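Local coordinates for separin (Saccharomyces cerevisiae, PDB 5U1T), which cleaves the cohesin subunit MCD1/SCC1 as a caspase-like cysteine protease at the onset of anaphase, and is held inactive by securin for most of the cell cycle, at residues 906-909 with 910-914; 1344-1347 with 1348-1352. All blocks are in the same frame, centred on the assembly; numbering follows the deposited sequence.

How the contacts relate
Both contacts are local ones at the C-terminal end of a helix, but they belong to distant parts of the chain and share no helix, strand or sheet. Contact 1 comes first, on the short helix 905-912, packed among helices 872-881, 885-891 and 927-946 of the largely helical part. Contact 2 follows where helix 1332-1347 runs out toward strand 1353-1362, within the peptidase C50 family region. Their centres are 63 Å apart and their nearest atoms about 50 Å, so neither touches the other. Neither lies near Cys-1497, the probable catalytic cysteine; each is structural packing at a helix end, the first partly buried, the second at the surface.

Contact 1. Residues 906-909 with 910-914; sequences PNLW and KLHLG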
ATOM      1  N   PRO A 906      12.149 -21.645   2.740  1.00 62.17           N
ATOM      2  CA  PRO A 906      12.021 -22.968   2.094  1.00 65.62           C
ATOM      3  C   PRO A 906      11.203 -24.021   2.902  1.00 67.14           C
ATOM      4  O   PRO A 906      10.641 -24.978   2.331  1.00 58.86           O
ATOM      5  CB  PRO A 906      13.478 -23.414   1.917  1.00 57.29           C
ATOM      6  CG  PRO A 906      14.292 -22.510   2.779  1.00 62.55           C
ATOM      7  CD  PRO A 906      13.553 -21.239   2.926  1.00 60.00           C
ATOM      8  N   ASN A 907      11.138 -23.823   4.219  1.00 63.19           N
ATOM      9  CA  ASN A 907      10.273 -24.613   5.087  1.00 62.84           C
ATOM     10  C   ASN A 907       8.795 -24.252   5.006  1.00 62.88           C
ATOM     11  O   ASN A 907       7.927 -25.114   5.177  1.00 62.91           O
ATOM     12  CB  ASN A 907      10.743 -24.482   6.525  1.00 62.89           C
ATOM     13  CG  ASN A 907      11.665 -25.601   6.907  1.00 63.99           C
ATOM     14  OD1 ASN A 907      11.668 -26.654   6.256  1.00 64.64           O
ATOM     15  ND2 ASN A 907      12.459 -25.395   7.955  1.00 63.57           N
ATOM     16  N   LEU A 908       8.512 -22.974   4.766  1.00 66.16           N
ATOM     17  CA  LEU A 908       7.147 -22.525   4.546  1.00 60.16           C
ATOM     18  C   LEU A 908       6.609 -23.177   3.285  1.00 61.25           C
ATOM     19  O   LEU A 908       5.474 -23.665   3.261  1.00 60.52           O
ATOM     20  CB  LEU A 908       7.090 -21.011   4.445  1.00 61.03           C
ATOM     21  CG  LEU A 908       5.710 -20.368   4.361  1.00 61.57           C
ATOM     22  CD1 LEU A 908       4.836 -20.887   5.462  1.00 65.47           C
ATOM     23  CD2 LEU A 908       5.880 -18.889   4.499  1.00 61.15           C
ATOM     24  N   TRP A 909       7.440 -23.219   2.246  1.00 60.46           N
ATOM     25  CA  TRP A 909       7.050 -23.886   1.010  1.00 61.95           C
ATOM     26  C   TRP A 909       6.896 -25.397   1.182  1.00 62.18           C
ATOM     27  O   TRP A 909       6.132 -26.037   0.450  1.00 60.19           O
ATOM     28  CB  TRP A 909       8.045 -23.574  -0.111  1.00 61.50           C
ATOM     29  CG  TRP A 909       7.631 -22.329  -0.840  1.00 65.53           C
ATOM     30  CD1 TRP A 909       8.223 -21.096  -0.782  1.00 56.06           C
ATOM     31  CD2 TRP A 909       6.480 -22.181  -1.682  1.00 63.13           C
ATOM     32  NE1 TRP A 909       7.521 -20.202  -1.545  1.00 58.99           N
ATOM     33  CE2 TRP A 909       6.450 -20.838  -2.114  1.00 60.17           C
ATOM     34  CE3 TRP A 909       5.476 -23.052  -2.115  1.00 58.06           C
ATOM     35  CZ2 TRP A 909       5.453 -20.348  -2.962  1.00 60.27           C
ATOM     36  CZ3 TRP A 909       4.485 -22.557  -2.968  1.00 57.94           C
ATOM     37  CH2 TRP A 909       4.483 -21.224  -3.377  1.00 55.80           C
ATOM     38  N   LYS A 910       7.606 -25.974   2.146  1.00 63.15           N
ATOM     39  CA  LYS A 910       7.424 -27.398   2.426  1.00 61.54           C
ATOM     40  C   LYS A 910       6.009 -27.610   2.964  1.00 57.50           C
ATOM     41  O   LYS A 910       5.266 -28.439   2.448  1.00 52.09           O
ATOM     42  CB  LYS A 910       8.492 -27.905   3.387  1.00 56.83           C
ATOM     43  CG  LYS A 910       9.761 -28.299   2.660  1.00 57.57           C
ATOM     44  CD  LYS A 910      10.937 -28.521   3.589  1.00 60.40           C
ATOM     45  CE  LYS A 910      12.201 -28.747   2.754  1.00 65.92           C
ATOM     46  NZ  LYS A 910      13.448 -29.122   3.510  1.00 84.60           N
ATOM     47  N   LEU A 911       5.631 -26.801   3.952  1.00 52.92           N
ATOM     48  CA  LEU A 911       4.255 -26.753   4.436  1.00 53.39           C
ATOM     49  C   LEU A 911       3.202 -26.527   3.337  1.00 56.15           C
ATOM     50  O   LEU A 911       2.139 -27.112   3.412  1.00 54.24           O
ATOM     51  CB  LEU A 911       4.095 -25.674   5.510  1.00 48.77           C
ATOM     52  CG  LEU A 911       5.028 -25.744   6.710  1.00 47.37           C
ATOM     53  CD1 LEU A 911       4.538 -24.867   7.845  1.00 55.41           C
ATOM     54  CD2 LEU A 911       5.181 -27.169   7.170  1.00 55.38           C
ATOM     55  N   HIS A 912       3.460 -25.697   2.327  1.00 57.18           N
ATOM     56  CA  HIS A 912       2.447 -25.524   1.275  1.00 60.14           C
ATOM     57  C   HIS A 912       2.356 -26.746   0.372  1.00 58.66           C
ATOM     58  O   HIS A 912       1.348 -26.970  -0.296  1.00 62.38           O
ATOM     59  CB  HIS A 912       2.720 -24.292   0.406  1.00 58.11           C
ATOM     60  CG  HIS A 912       2.464 -22.996   1.099  1.00 61.81           C
ATOM     61  ND1 HIS A 912       3.189 -21.856   0.832  1.00 67.06           N
ATOM     62  CD2 HIS A 912       1.575 -22.660   2.062  1.00 67.58           C
ATOM     63  CE1 HIS A 912       2.763 -20.872   1.606  1.00 65.59           C
ATOM     64  NE2 HIS A 912       1.782 -21.334   2.360  1.00 70.97           N
ATOM     65  N   LEU A 913       3.421 -27.526   0.336  1.00 56.67           N
ATOM     66  CA  LEU A 913       3.471 -28.675  -0.545  1.00 59.92           C
ATOM     67  C   LEU A 913       3.014 -29.945   0.170  1.00 65.03           C
ATOM     68  O   LEU A 913       3.073 -31.046  -0.396  1.00 63.40           O
ATOM     69  CB  LEU A 913       4.881 -28.852  -1.098  1.00 64.33           C
ATOM     70  CG  LEU A 913       5.342 -27.817  -2.125  1.00 60.70           C
ATOM     71  CD1 LEU A 913       6.820 -27.989  -2.336  1.00 61.83           C
ATOM     72  CD2 LEU A 913       4.594 -27.961  -3.443  1.00 56.72           C
ATOM     73  N   GLY A 914       2.551 -29.781   1.409  1.00 62.94           N
ATOM     74  CA  GLY A 914       1.929 -30.865   2.142  1.00 61.08           C
ATOM     75  C   GLY A 914       2.819 -31.517   3.182  1.00 61.05           C
ATOM     76  O   GLY A 914       2.315 -32.158   4.086  1.00 59.37           O
TER
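Trp-909 and His-912 meet as a T-shaped pair, three residues apart, in the last turn of helix 905-912, which ends in a Schellman motif at Gly-914. The imidazole turns its edge to one face of the indole: the plane of His-912 stands at 83° to the six-membered ring of Trp-909, with centroids 5.2 Å apart. ND1 of His-912 lies 3.9 Å from CE3 of Trp-909, toward the rim of the indole. With chi1 at -72°, CG of His-912 is anti to its own carbonyl carbon, a torsion that swings the ring back along the helix against Trp-909. CE1 of the same imidazole reaches CG of Leu-908 at 4.1 Å, while the carbonyl O of Leu-908 lies over one of its faces. That oxygen also accepts a hydrogen bond from His-912 N at 3.0 Å, with the donor in the carbonyl plane, so backbone and ring of His-912 both gather at Leu-908.

Farther round the helix, Asn-907 and Lys-910 cross at a slant. The extended lysine chain runs back past the amide, and its CD, rather than its amine, comes closest, 3.3 Å from OD1 of Asn-907.

Helices 872-881 and 885-891 pack on the indole, the first through Tyr-880 and Thr-876, the second through Leu-888. Leu-911 touches Tyr-926 and, on helix 927-946, Lys-929 and Asn-930.

At the C-terminus, Gly-914 has a positive phi of 102°, the left-handed turn that ends the helix. The i-to-i+4 bond just before it, Leu-913 N to Trp-909 O, is weak. Gly-914 N also reaches back weakly, to Leu-911 O at 3.4 Å, one of the bonds of the Schellman motif.

Contact 2. Residues 1344-1347 with 1348-1352; sequences KKYR and ATMTT
Met-1350 packs on Tyr-1346 in a CH-pi and Met-aromatic contact where helix 1332-1347 gives way to the loop before strand 1353-1362. The methionine CB sits over one face of the phenol, 4.1 Å from the ring centroid and 21° off the normal, displaced toward the CE2 and CZ rim. Its sulfur comes in more obliquely: SD is 5.0 Å from the same centroid, at 49° to the normal. Met-1350 also runs alongside Arg-1347, the two side chains pointing the same way, and SD lies over one face of the guanidinium, 4.0 Å from NH1. The sulfur thus touches both aromatic and cationic groups. A chi1 of 58° sets CG of Met-1350 between its backbone N and carbonyl carbon, which brings the chain back over the helix end.

Backbone bonds at the helix end accompany this placement. The carbonyl O of Tyr-1346 takes a hydrogen bond from Thr-1349 N at 3.1 Å, from a donor well above the carbonyl plane, and a second, weak one from Met-1350 N. Two residues earlier, Lys-1344 O accepts an i-to-i+4 bond from Ala-1348 N at 3.0 Å, with the donor nearer the carbonyl plane.

In the next shell, the two partners of Met-1350 are tethered at their polar ends. Leu-1254 of helix 1252-1269 and Val-1250 pack on the tyrosine, whose OH is hydrogen-bonded to Asp-1251 N. The arginine is bent at chi2 and chi3, and its NH1 makes a salt bridge with Glu-1248 OE1 and a hydrogen bond with Leu-1294 O.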
ATOM      1  N   LYS A1344     -40.113 -65.173   8.454  1.00 63.56           N
ATOM      2  CA  LYS A1344     -41.533 -65.385   8.131  1.00 62.35           C
ATOM      3  C   LYS A1344     -42.386 -65.510   9.391  1.00 61.77           C
ATOM      4  O   LYS A1344     -43.442 -64.886   9.499  1.00 63.44           O
ATOM      5  CB  LYS A1344     -41.718 -66.616   7.247  1.00 57.75           C
ATOM      6  CG  LYS A1344     -41.596 -66.308   5.769  1.00 61.48           C
ATOM      7  CD  LYS A1344     -41.578 -67.578   4.935  1.00 60.89           C
ATOM      8  CE  LYS A1344     -41.377 -67.251   3.465  1.00 63.84           C
ATOM      9  NZ  LYS A1344     -41.281 -68.472   2.631  1.00 73.67           N
ATOM     10  N   LYS A1345     -41.900 -66.274  10.361  1.00 60.38           N
ATOM     11  CA  LYS A1345     -42.623 -66.468  11.614  1.00 64.62           C
ATOM     12  C   LYS A1345     -42.798 -65.159  12.367  1.00 67.82           C
ATOM     13  O   LYS A1345     -43.810 -64.936  13.019  1.00 73.27           O
ATOM     14  CB  LYS A1345     -41.904 -67.489  12.503  1.00 68.05           C
ATOM     15  CG  LYS A1345     -42.719 -67.998  13.698  1.00 67.87           C
ATOM     16  CD  LYS A1345     -41.876 -68.908  14.586  1.00 71.29           C
ATOM     17  CE  LYS A1345     -42.737 -69.583  15.652  1.00 84.07           C
ATOM     18  NZ  LYS A1345     -42.006 -70.610  16.465  1.00 86.14           N
ATOM     19  N   TYR A1346     -41.807 -64.288  12.268  1.00 74.47           N
ATOM     20  CA  TYR A1346     -41.822 -63.037  13.008  1.00 66.42           C
ATOM     21  C   TYR A1346     -42.791 -62.048  12.374  1.00 71.20           C
ATOM     22  O   TYR A1346     -43.633 -61.449  13.063  1.00 70.36           O
ATOM     23  CB  TYR A1346     -40.425 -62.426  13.081  1.00 60.60           C
ATOM     24  CG  TYR A1346     -40.470 -61.030  13.640  1.00 68.64           C
ATOM     25  CD1 TYR A1346     -40.510 -60.815  15.011  1.00 65.13           C
ATOM     26  CD2 TYR A1346     -40.517 -59.922  12.796  1.00 59.95           C
ATOM     27  CE1 TYR A1346     -40.571 -59.548  15.518  1.00 66.63           C
ATOM     28  CE2 TYR A1346     -40.588 -58.674  13.294  1.00 58.79           C
ATOM     29  CZ  TYR A1346     -40.608 -58.482  14.651  1.00 63.66           C
ATOM     30  OH  TYR A1346     -40.671 -57.203  15.146  1.00 71.75           O
ATOM     31  N   ARG A1347     -42.643 -61.865  11.062  1.00 69.56           N
ATOM     32  CA  ARG A1347     -43.529 -61.003  10.294  1.00 67.76           C
ATOM     33  C   ARG A1347     -44.998 -61.419  10.456  1.00 73.41           C
ATOM     34  O   ARG A1347     -45.876 -60.571  10.577  1.00 79.67           O
ATOM     35  CB  ARG A1347     -43.144 -61.029   8.813  1.00 65.74           C
ATOM     36  CG  ARG A1347     -41.673 -60.745   8.526  1.00 72.20           C
ATOM     37  CD  ARG A1347     -41.288 -59.341   8.881  1.00 68.74           C
ATOM     38  NE  ARG A1347     -41.801 -58.389   7.911  1.00 67.16           N
ATOM     39  CZ  ARG A1347     -41.561 -57.085   7.967  1.00 64.28           C
ATOM     40  NH1 ARG A1347     -40.807 -56.592   8.941  1.00 67.22           N
ATOM     41  NH2 ARG A1347     -42.060 -56.273   7.050  1.00 69.23           N
ATOM     42  N   ALA A1348     -45.257 -62.725  10.463  1.00 75.71           N
ATOM     43  CA  ALA A1348     -46.622 -63.231  10.470  1.00 73.30           C
ATOM     44  C   ALA A1348     -47.313 -62.974  11.805  1.00 73.09           C
ATOM     45  O   ALA A1348     -48.529 -63.117  11.914  1.00 76.43           O
ATOM     46  CB  ALA A1348     -46.636 -64.736  10.149  1.00 71.95           C
ATOM     47  N   THR A1349     -46.539 -62.599  12.818  1.00 72.26           N
ATOM     48  CA  THR A1349     -47.065 -62.530  14.171  1.00 73.56           C
ATOM     49  C   THR A1349     -46.760 -61.215  14.842  1.00 79.55           C
ATOM     50  O   THR A1349     -47.244 -60.951  15.942  1.00 77.42           O
ATOM     51  CB  THR A1349     -46.484 -63.636  15.047  1.00 78.49           C
ATOM     52  OG1 THR A1349     -47.228 -63.713  16.269  1.00 83.44           O
ATOM     53  CG2 THR A1349     -45.035 -63.328  15.373  1.00 80.05           C
ATOM     54  N   MET A1350     -45.936 -60.405  14.181  1.00 86.46           N
ATOM     55  CA  MET A1350     -45.447 -59.150  14.747  1.00 83.38           C
ATOM     56  C   MET A1350     -46.549 -58.141  15.009  1.00 84.82           C
ATOM     57  O   MET A1350     -47.600 -58.142  14.365  1.00 84.72           O
ATOM     58  CB  MET A1350     -44.419 -58.512  13.824  1.00 75.25           C
ATOM     59  CG  MET A1350     -44.969 -58.235  12.453  1.00 78.21           C
ATOM     60  SD  MET A1350     -43.904 -57.157  11.475  1.00 87.15           S
ATOM     61  CE  MET A1350     -44.350 -55.530  12.096  1.00 90.14           C
ATOM     62  N   THR A1351     -46.281 -57.278  15.977  1.00 89.00           N
ATOM     63  CA  THR A1351     -47.054 -56.064  16.174  1.00 95.41           C
ATOM     64  C   THR A1351     -46.532 -54.972  15.226  1.00 92.80           C
ATOM     65  O   THR A1351     -45.323 -54.888  14.982  1.00 91.84           O
ATOM     66  CB  THR A1351     -46.952 -55.588  17.638  1.00 95.85           C
ATOM     67  OG1 THR A1351     -45.568 -55.355  17.969  1.00 90.57           O
ATOM     68  CG2 THR A1351     -47.519 -56.646  18.576  1.00 95.52           C
ATOM     69  N   THR A1352     -47.432 -54.135  14.700  1.00 96.68           N
ATOM     70  CA  THR A1352     -47.028 -53.000  13.840  1.00 97.34           C
ATOM     71  C   THR A1352     -46.876 -51.671  14.592  1.00 93.56           C
ATOM     72  O   THR A1352     -47.777 -50.836  14.598  1.00 95.63           O
ATOM     73  CB  THR A1352     -48.030 -52.759  12.688  1.00 95.28           C
ATOM     74  OG1 THR A1352     -48.279 -53.993  12.004  1.00 96.06           O
ATOM     75  CG2 THR A1352     -47.473 -51.711  11.694  1.00 94.23           C
TER